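Local coordinates for Rbsd/fucu transport protein family protein (Streptococcus pneumoniae, PDB 4A34) that binds L-fucose and, as a fucose mutarotase of the RbsD/FucU family, probably interconverts the alpha and beta anomers of the sugar, at residues V76-Y89 / T124-K136. Numbering follows the deposited sequence.
Sequences VVSGDDIPKIWGTY and TGETSLYANIILK. With FUL (beta-L-fucopyranose), chain B.
The L-fucose pocket is floored by the ring of Tyr130, which is sandwiched between the sugar and Val76. Val76 CG1 lies over one face, 4.0 Å from the centroid of the Tyr130 ring, while C4 of the fucopyranose sits above the centre of the opposite face. At the ring edge the Tyr130 hydroxyl donates to Asp80 OD2, a carboxylate oxygen that also bonds Tyr66 OH of the second subunit, which ties the ring indirectly to the subunit interface and probably limits its movement. The loop 125-132, which leads into strand 133-136 of the mixed sheet, also offers the sugar one backbone and one side-chain N-H: Tyr130 N donates to FUL O3 (2.9 Å) and the amide Asn132 ND2 to FUL O2, also at 2.9 Å.

Behind this sugar-binding loop, side chains from the first turns of helix 85-93 bond two consecutive carbonyls. Trp86 NE1 meets Tyr130 O at 2.8 Å, almost in line with the C=O bond, though the oxygen is tilted 24° from the indole plane. Tyr89 OH instead takes a lone pair of Ala131 O, in the carbonyl plane, at 2.6 Å. Ile133 points back at the helix from the strand; with CG1 anti to its carbonyl carbon (chi1 -47°), the extended side chain sets CD1 squarely over the Tyr89 ring, 3.5 Å from its centroid. Alongside, Ile85 CG2 packs against Ser128 OG (3.4 Å) and Ala131 CB, and Pro83 CB rests on Leu129 O.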
ATOM      1  N   VAL I  76      11.094 -38.147 -10.955  1.00 44.45           N
ATOM      2  CA  VAL I  76       9.814 -38.735 -11.365  1.00 45.33           C
ATOM      3  C   VAL I  76       9.254 -39.746 -10.349  1.00 45.85           C
ATOM      4  O   VAL I  76       9.999 -40.366  -9.601  1.00 46.02           O
ATOM      5  CB  VAL I  76       9.924 -39.419 -12.765  1.00 45.45           C
ATOM      6  CG1 VAL I  76      10.305 -38.397 -13.840  1.00 45.00           C
ATOM      7  CG2 VAL I  76      10.924 -40.575 -12.738  1.00 44.87           C
ATOM      8  N   VAL I  77       7.933 -39.885 -10.326  1.00 46.68           N
ATOM      9  CA  VAL I  77       7.270 -40.981  -9.629  1.00 47.36           C
ATOM     10  C   VAL I  77       6.970 -42.042 -10.683  1.00 48.01           C
ATOM     11  O   VAL I  77       6.535 -41.707 -11.779  1.00 48.56           O
ATOM     12  CB  VAL I  77       5.961 -40.504  -8.954  1.00 47.12           C
ATOM     13  CG1 VAL I  77       4.991 -41.652  -8.744  1.00 47.30           C
ATOM     14  CG2 VAL I  77       6.260 -39.824  -7.622  1.00 47.38           C
ATOM     15  N   SER I  78       7.210 -43.312 -10.375  1.00 48.56           N
ATOM     16  CA  SER I  78       6.867 -44.384 -11.319  1.00 49.06           C
ATOM     17  C   SER I  78       5.344 -44.646 -11.344  1.00 49.21           C
ATOM     18  O   SER I  78       4.690 -44.603 -10.300  1.00 49.29           O
ATOM     19  CB  SER I  78       7.667 -45.665 -11.020  1.00 49.32           C
ATOM     20  OG  SER I  78       7.698 -45.962  -9.630  1.00 49.09           O
ATOM     21  N   GLY I  79       4.768 -44.897 -12.525  1.00 49.32           N
ATOM     22  CA  GLY I  79       5.500 -45.000 -13.785  1.00 49.14           C
ATOM     23  C   GLY I  79       5.370 -43.815 -14.729  1.00 49.02           C
ATOM     24  O   GLY I  79       4.782 -43.931 -15.808  1.00 49.23           O
ATOM     25  N   ASP I  80       5.914 -42.671 -14.319  1.00 48.55           N
ATOM     26  CA  ASP I  80       6.153 -41.575 -15.246  1.00 48.26           C
ATOM     27  C   ASP I  80       7.484 -41.833 -15.921  1.00 48.17           C
ATOM     28  O   ASP I  80       8.324 -42.565 -15.397  1.00 48.11           O
ATOM     29  CB  ASP I  80       6.209 -40.231 -14.527  1.00 48.17           C
ATOM     30  CG  ASP I  80       4.905 -39.869 -13.855  1.00 48.20           C
ATOM     31  OD1 ASP I  80       3.848 -40.432 -14.213  1.00 48.50           O
ATOM     32  OD2 ASP I  80       4.941 -39.007 -12.960  1.00 48.42           O
ATOM     33  N   ASP I  81       7.665 -41.222 -17.083  1.00 48.12           N
ATOM     34  CA  ASP I  81       8.874 -41.390 -17.863  1.00 48.31           C
ATOM     35  C   ASP I  81       9.923 -40.366 -17.453  1.00 48.05           C
ATOM     36  O   ASP I  81       9.593 -39.274 -17.001  1.00 48.06           O
ATOM     37  CB  ASP I  81       8.541 -41.252 -19.353  1.00 48.61           C
ATOM     38  CG  ASP I  81       7.411 -42.191 -19.794  1.00 49.87           C
ATOM     39  OD1 ASP I  81       7.568 -43.430 -19.669  1.00 50.96           O
ATOM     40  OD2 ASP I  81       6.367 -41.692 -20.270  1.00 50.50           O
ATOM     41  N   ILE I  82      11.191 -40.730 -17.591  1.00 48.01           N
ATOM     42  CA  ILE I  82      12.271 -39.753 -17.508  1.00 48.14           C
ATOM     43  C   ILE I  82      12.055 -38.783 -18.668  1.00 48.02           C
ATOM     44  O   ILE I  82      11.896 -39.222 -19.814  1.00 48.50           O
ATOM     45  CB  ILE I  82      13.679 -40.415 -17.607  1.00 48.08           C
ATOM     46  CG1 ILE I  82      13.923 -41.374 -16.434  1.00 48.50           C
ATOM     47  CG2 ILE I  82      14.791 -39.364 -17.678  1.00 48.08           C
ATOM     48  CD1 ILE I  82      13.557 -42.850 -16.721  1.00 49.33           C
ATOM     49  N   PRO I  83      12.011 -37.470 -18.382  1.00 47.74           N
ATOM     50  CA  PRO I  83      11.762 -36.539 -19.481  1.00 47.46           C
ATOM     51  C   PRO I  83      12.995 -36.378 -20.370  1.00 47.13           C
ATOM     52  O   PRO I  83      14.128 -36.447 -19.877  1.00 47.27           O
ATOM     53  CB  PRO I  83      11.407 -35.230 -18.766  1.00 47.50           C
ATOM     54  CG  PRO I  83      12.075 -35.322 -17.438  1.00 47.48           C
ATOM     55  CD  PRO I  83      12.185 -36.780 -17.087  1.00 47.75           C
ATOM     56  N   LYS I  84      12.766 -36.194 -21.670  1.00 46.64           N
ATOM     57  CA  LYS I  84      13.851 -36.031 -22.638  1.00 46.24           C
ATOM     58  C   LYS I  84      14.606 -34.721 -22.396  1.00 46.08           C
ATOM     59  O   LYS I  84      15.828 -34.635 -22.610  1.00 46.02           O
ATOM     60  CB  LYS I  84      13.304 -36.086 -24.066  1.00 46.08           C
ATOM     61  N   ILE I  85      13.867 -33.715 -21.927  1.00 45.60           N
ATOM     62  CA  ILE I  85      14.418 -32.390 -21.645  1.00 45.23           C
ATOM     63  C   ILE I  85      15.641 -32.394 -20.697  1.00 45.11           C
ATOM     64  O   ILE I  85      16.448 -31.461 -20.724  1.00 45.19           O
ATOM     65  CB  ILE I  85      13.300 -31.399 -21.164  1.00 45.37           C
ATOM     66  CG1 ILE I  85      13.723 -29.938 -21.397  1.00 45.31           C
ATOM     67  CG2 ILE I  85      12.870 -31.678 -19.701  1.00 44.76           C
ATOM     68  CD1 ILE I  85      12.569 -28.955 -21.574  1.00 44.56           C
ATOM     69  N   TRP I  86      15.787 -33.441 -19.878  1.00 44.72           N
ATOM     70  CA  TRP I  86      16.929 -33.540 -18.962  1.00 44.44           C
ATOM     71  C   TRP I  86      18.247 -33.644 -19.717  1.00 44.28           C
ATOM     72  O   TRP I  86      19.246 -33.069 -19.299  1.00 44.24           O
ATOM     73  CB  TRP I  86      16.766 -34.706 -17.976  1.00 44.51           C
ATOM     74  CG  TRP I  86      15.775 -34.446 -16.849  1.00 44.48           C
ATOM     75  CD1 TRP I  86      14.979 -33.347 -16.689  1.00 44.34           C
ATOM     76  CD2 TRP I  86      15.458 -35.329 -15.759  1.00 44.48           C
ATOM     77  NE1 TRP I  86      14.204 -33.479 -15.562  1.00 44.77           N
ATOM     78  CE2 TRP I  86      14.475 -34.685 -14.972  1.00 44.30           C
ATOM     79  CE3 TRP I  86      15.916 -36.597 -15.367  1.00 44.53           C
ATOM     80  CZ2 TRP I  86      13.934 -35.266 -13.816  1.00 43.72           C
ATOM     81  CZ3 TRP I  86      15.382 -37.173 -14.210  1.00 45.23           C
ATOM     82  CH2 TRP I  86      14.399 -36.501 -13.449  1.00 44.70           C
ATOM     83  N   GLY I  87      18.241 -34.368 -20.834  1.00 44.26           N
ATOM     84  CA  GLY I  87      19.395 -34.403 -21.739  1.00 44.00           C
ATOM     85  C   GLY I  87      19.722 -33.014 -22.257  1.00 43.80           C
ATOM     86  O   GLY I  87      20.868 -32.553 -22.171  1.00 43.81           O
ATOM     87  N   THR I  88      18.694 -32.348 -22.779  1.00 43.58           N
ATOM     88  CA  THR I  88      18.776 -30.961 -23.236  1.00 43.28           C
ATOM     89  C   THR I  88      19.399 -30.049 -22.173  1.00 43.58           C
ATOM     90  O   THR I  88      20.289 -29.243 -22.483  1.00 43.34           O
ATOM     91  CB  THR I  88      17.380 -30.427 -23.610  1.00 43.07           C
ATOM     92  OG1 THR I  88      16.608 -31.475 -24.213  1.00 42.49           O
ATOM     93  CG2 THR I  88      17.493 -29.261 -24.565  1.00 42.86           C
ATOM     94  N   TYR I  89      18.934 -30.192 -20.927  1.00 43.63           N
ATOM     95  CA  TYR I  89      19.484 -29.444 -19.795  1.00 43.92           C
ATOM     96  C   TYR I  89      20.938 -29.799 -19.544  1.00 44.39           C
ATOM     97  O   TYR I  89      21.767 -28.915 -19.318  1.00 44.13           O
ATOM     98  CB  TYR I  89      18.695 -29.700 -18.503  1.00 43.56           C
ATOM     99  CG  TYR I  89      17.288 -29.157 -18.463  1.00 42.55           C
ATOM    100  CD1 TYR I  89      16.886 -28.112 -19.292  1.00 42.19           C
ATOM    101  CD2 TYR I  89      16.355 -29.693 -17.589  1.00 41.48           C
ATOM    102  CE1 TYR I  89      15.584 -27.620 -19.247  1.00 41.28           C
ATOM    103  CE2 TYR I  89      15.062 -29.209 -17.538  1.00 41.01           C
ATOM    104  CZ  TYR I  89      14.685 -28.179 -18.369  1.00 40.14           C
ATOM    105  OH  TYR I  89      13.405 -27.712 -18.309  1.00 39.30           O
ATOM    106  N   THR I 124       7.353 -20.420 -16.358  1.00 30.85           N
ATOM    107  CA  THR I 124       7.631 -20.422 -17.784  1.00 31.22           C
ATOM    108  C   THR I 124       6.479 -21.073 -18.547  1.00 31.49           C
ATOM    109  O   THR I 124       5.482 -21.477 -17.949  1.00 31.42           O
ATOM    110  CB  THR I 124       8.937 -21.160 -18.082  1.00 31.30           C
ATOM    111  OG1 THR I 124       8.736 -22.558 -17.859  1.00 31.73           O
ATOM    112  CG2 THR I 124      10.083 -20.641 -17.195  1.00 30.55           C
ATOM    113  N   GLY I 125       6.618 -21.160 -19.867  1.00 31.88           N
ATOM    114  CA  GLY I 125       5.590 -21.752 -20.713  1.00 32.29           C
ATOM    115  C   GLY I 125       5.894 -23.191 -21.071  1.00 32.75           C
ATOM    116  O   GLY I 125       5.208 -23.783 -21.903  1.00 32.63           O
ATOM    117  N   GLU I 126       6.918 -23.749 -20.427  1.00 33.20           N
ATOM    118  CA  GLU I 126       7.376 -25.108 -20.681  1.00 33.59           C
ATOM    119  C   GLU I 126       6.298 -26.185 -20.455  1.00 34.22           C
ATOM    120  O   GLU I 126       5.837 -26.402 -19.325  1.00 33.93           O
ATOM    121  CB  GLU I 126       8.600 -25.396 -19.822  1.00 33.39           C
ATOM    122  CG  GLU I 126       9.267 -26.712 -20.133  1.00 33.63           C
ATOM    123  CD  GLU I 126       9.472 -26.911 -21.622  1.00 33.15           C
ATOM    124  OE1 GLU I 126      10.371 -26.260 -22.195  1.00 33.83           O
ATOM    125  OE2 GLU I 126       8.731 -27.714 -22.214  1.00 32.67           O
ATOM    126  N   THR I 127       5.916 -26.863 -21.536  1.00 34.87           N
ATOM    127  CA  THR I 127       4.864 -27.883 -21.474  1.00 35.36           C
ATOM    128  C   THR I 127       5.400 -29.266 -21.114  1.00 35.91           C
ATOM    129  O   THR I 127       4.614 -30.181 -20.826  1.00 36.09           O
ATOM    130  CB  THR I 127       4.084 -27.986 -22.797  1.00 35.51           C
ATOM    131  OG1 THR I 127       4.994 -28.278 -23.867  1.00 35.73           O
ATOM    132  CG2 THR I 127       3.334 -26.692 -23.091  1.00 34.44           C
ATOM    133  N   SER I 128       6.725 -29.415 -21.128  1.00 36.13           N
ATOM    134  CA  SER I 128       7.372 -30.686 -20.792  1.00 36.78           C
ATOM    135  C   SER I 128       7.304 -30.983 -19.292  1.00 36.91           C
ATOM    136  O   SER I 128       7.459 -30.074 -18.475  1.00 37.55           O
ATOM    137  CB  SER I 128       8.825 -30.687 -21.261  1.00 36.74           C
ATOM    138  OG  SER I 128       9.561 -31.680 -20.578  1.00 38.24           O
ATOM    139  N   LEU I 129       7.084 -32.250 -18.939  1.00 36.88           N
ATOM    140  CA  LEU I 129       6.908 -32.643 -17.535  1.00 36.75           C
ATOM    141  C   LEU I 129       8.227 -32.756 -16.777  1.00 36.39           C
ATOM    142  O   LEU I 129       9.266 -33.057 -17.363  1.00 36.40           O
ATOM    143  CB  LEU I 129       6.139 -33.963 -17.411  1.00 36.72           C
ATOM    144  CG  LEU I 129       4.708 -34.116 -17.934  1.00 37.61           C
ATOM    145  CD1 LEU I 129       3.880 -32.853 -17.711  1.00 38.43           C
ATOM    146  CD2 LEU I 129       4.706 -34.526 -19.411  1.00 38.66           C
ATOM    147  N   TYR I 130       8.163 -32.519 -15.466  1.00 36.04           N
ATOM    148  CA  TYR I 130       9.304 -32.659 -14.563  1.00 35.55           C
ATOM    149  C   TYR I 130      10.504 -31.872 -15.087  1.00 35.23           C
ATOM    150  O   TYR I 130      11.629 -32.382 -15.153  1.00 35.13           O
ATOM    151  CB  TYR I 130       9.634 -34.142 -14.349  1.00 35.52           C
ATOM    152  CG  TYR I 130       8.542 -34.921 -13.641  1.00 36.09           C
ATOM    153  CD1 TYR I 130       8.469 -34.942 -12.246  1.00 36.40           C
ATOM    154  CD2 TYR I 130       7.580 -35.639 -14.361  1.00 36.66           C
ATOM    155  CE1 TYR I 130       7.476 -35.646 -11.585  1.00 35.93           C
ATOM    156  CE2 TYR I 130       6.574 -36.353 -13.705  1.00 36.42           C
ATOM    157  CZ  TYR I 130       6.536 -36.352 -12.310  1.00 36.76           C
ATOM    158  OH  TYR I 130       5.558 -37.054 -11.628  1.00 37.42           O
ATOM    159  N   ALA I 131      10.238 -30.614 -15.446  1.00 34.85           N
ATOM    160  CA  ALA I 131      11.168 -29.787 -16.225  1.00 34.48           C
ATOM    161  C   ALA I 131      11.709 -28.632 -15.401  1.00 34.14           C
ATOM    162  O   ALA I 131      12.395 -27.746 -15.919  1.00 34.23           O
ATOM    163  CB  ALA I 131      10.475 -29.260 -17.484  1.00 34.32           C
ATOM    164  N   ASN I 132      11.388 -28.662 -14.115  1.00 33.39           N
ATOM    165  CA  ASN I 132      11.726 -27.609 -13.192  1.00 32.78           C
ATOM    166  C   ASN I 132      13.196 -27.686 -12.807  1.00 32.51           C
ATOM    167  O   ASN I 132      13.737 -28.774 -12.681  1.00 32.59           O
ATOM    168  CB  ASN I 132      10.840 -27.751 -11.958  1.00 32.80           C
ATOM    169  CG  ASN I 132       9.363 -27.740 -12.300  1.00 32.68           C
ATOM    170  OD1 ASN I 132       8.793 -26.687 -12.567  1.00 33.95           O
ATOM    171  ND2 ASN I 132       8.733 -28.912 -12.288  1.00 32.14           N
ATOM    172  N   ILE I 133      13.843 -26.539 -12.629  1.00 32.23           N
ATOM    173  CA  ILE I 133      15.253 -26.512 -12.240  1.00 32.44           C
ATOM    174  C   ILE I 133      15.416 -25.544 -11.084  1.00 32.63           C
ATOM    175  O   ILE I 133      14.686 -24.566 -11.010  1.00 33.32           O
ATOM    176  CB  ILE I 133      16.182 -26.043 -13.403  1.00 32.40           C
ATOM    177  CG1 ILE I 133      15.855 -26.750 -14.719  1.00 32.93           C
ATOM    178  CG2 ILE I 133      17.649 -26.261 -13.059  1.00 31.42           C
ATOM    179  CD1 ILE I 133      16.703 -26.277 -15.888  1.00 34.18           C
ATOM    180  N   ILE I 134      16.352 -25.815 -10.178  1.00 32.74           N
ATOM    181  CA  ILE I 134      16.765 -24.808  -9.191  1.00 32.88           C
ATOM    182  C   ILE I 134      18.239 -24.521  -9.366  1.00 33.08           C
ATOM    183  O   ILE I 134      19.059 -25.439  -9.383  1.00 33.02           O
ATOM    184  CB  ILE I 134      16.513 -25.216  -7.724  1.00 32.87           C
ATOM    185  CG1 ILE I 134      15.067 -25.667  -7.520  1.00 32.57           C
ATOM    186  CG2 ILE I 134      16.850 -24.050  -6.795  1.00 32.62           C
ATOM    187  CD1 ILE I 134      14.794 -26.227  -6.165  1.00 32.27           C
ATOM    188  N   LEU I 135      18.553 -23.237  -9.521  1.00 33.29           N
ATOM    189  CA  LEU I 135      19.912 -22.772  -9.732  1.00 33.01           C
ATOM    190  C   LEU I 135      20.316 -21.934  -8.541  1.00 33.12           C
ATOM    191  O   LEU I 135      19.518 -21.124  -8.053  1.00 33.24           O
ATOM    192  CB  LEU I 135      19.978 -21.932 -11.003  1.00 33.00           C
ATOM    193  CG  LEU I 135      19.488 -22.557 -12.315  1.00 32.59           C
ATOM    194  CD1 LEU I 135      19.437 -21.490 -13.395  1.00 30.83           C
ATOM    195  CD2 LEU I 135      20.409 -23.704 -12.736  1.00 32.66           C
ATOM    196  N   LYS I 136      21.544 -22.135  -8.069  1.00 33.18           N
ATOM    197  CA  LYS I 136      22.072 -21.408  -6.911  1.00 33.20           C
ATOM    198  C   LYS I 136      23.236 -20.485  -7.306  1.00 33.61           C
ATOM    199  O   LYS I 136      24.285 -20.950  -7.740  1.00 33.71           O
ATOM    200  CB  LYS I 136      22.492 -22.386  -5.803  1.00 32.93           C
ATOM    201  CG  LYS I 136      22.935 -21.708  -4.502  1.00 31.86           C
ATOM    202  CD  LYS I 136      23.717 -22.656  -3.595  1.00 29.68           C
ATOM    203  CE  LYS I 136      22.854 -23.279  -2.528  1.00 28.76           C
ATOM    204  NZ  LYS I 136      22.454 -22.310  -1.488  1.00 27.29           N
TER
HETATM  205  C1  FUL B1144       4.484 -30.985 -10.919  1.00 44.27           C
HETATM  206  C2  FUL B1144       4.947 -30.313 -12.218  1.00 43.71           C
HETATM  207  O2  FUL B1144       5.825 -29.236 -11.980  1.00 43.62           O
HETATM  208  C3  FUL B1144       5.680 -31.369 -13.043  1.00 43.39           C
HETATM  209  O3  FUL B1144       6.078 -30.855 -14.286  1.00 44.43           O
HETATM  210  C4  FUL B1144       4.785 -32.575 -13.261  1.00 43.43           C
HETATM  211  O4  FUL B1144       3.654 -32.156 -13.978  1.00 43.17           O
HETATM  212  C5  FUL B1144       4.344 -33.111 -11.905  1.00 43.95           C
HETATM  213  C6  FUL B1144       3.522 -34.384 -12.054  1.00 43.18           C
HETATM  214  O5  FUL B1144       3.632 -32.076 -11.235  1.00 44.32           O
HETATM  215  O1  FUL B1144       3.808 -30.090 -10.073  1.00 45.68           O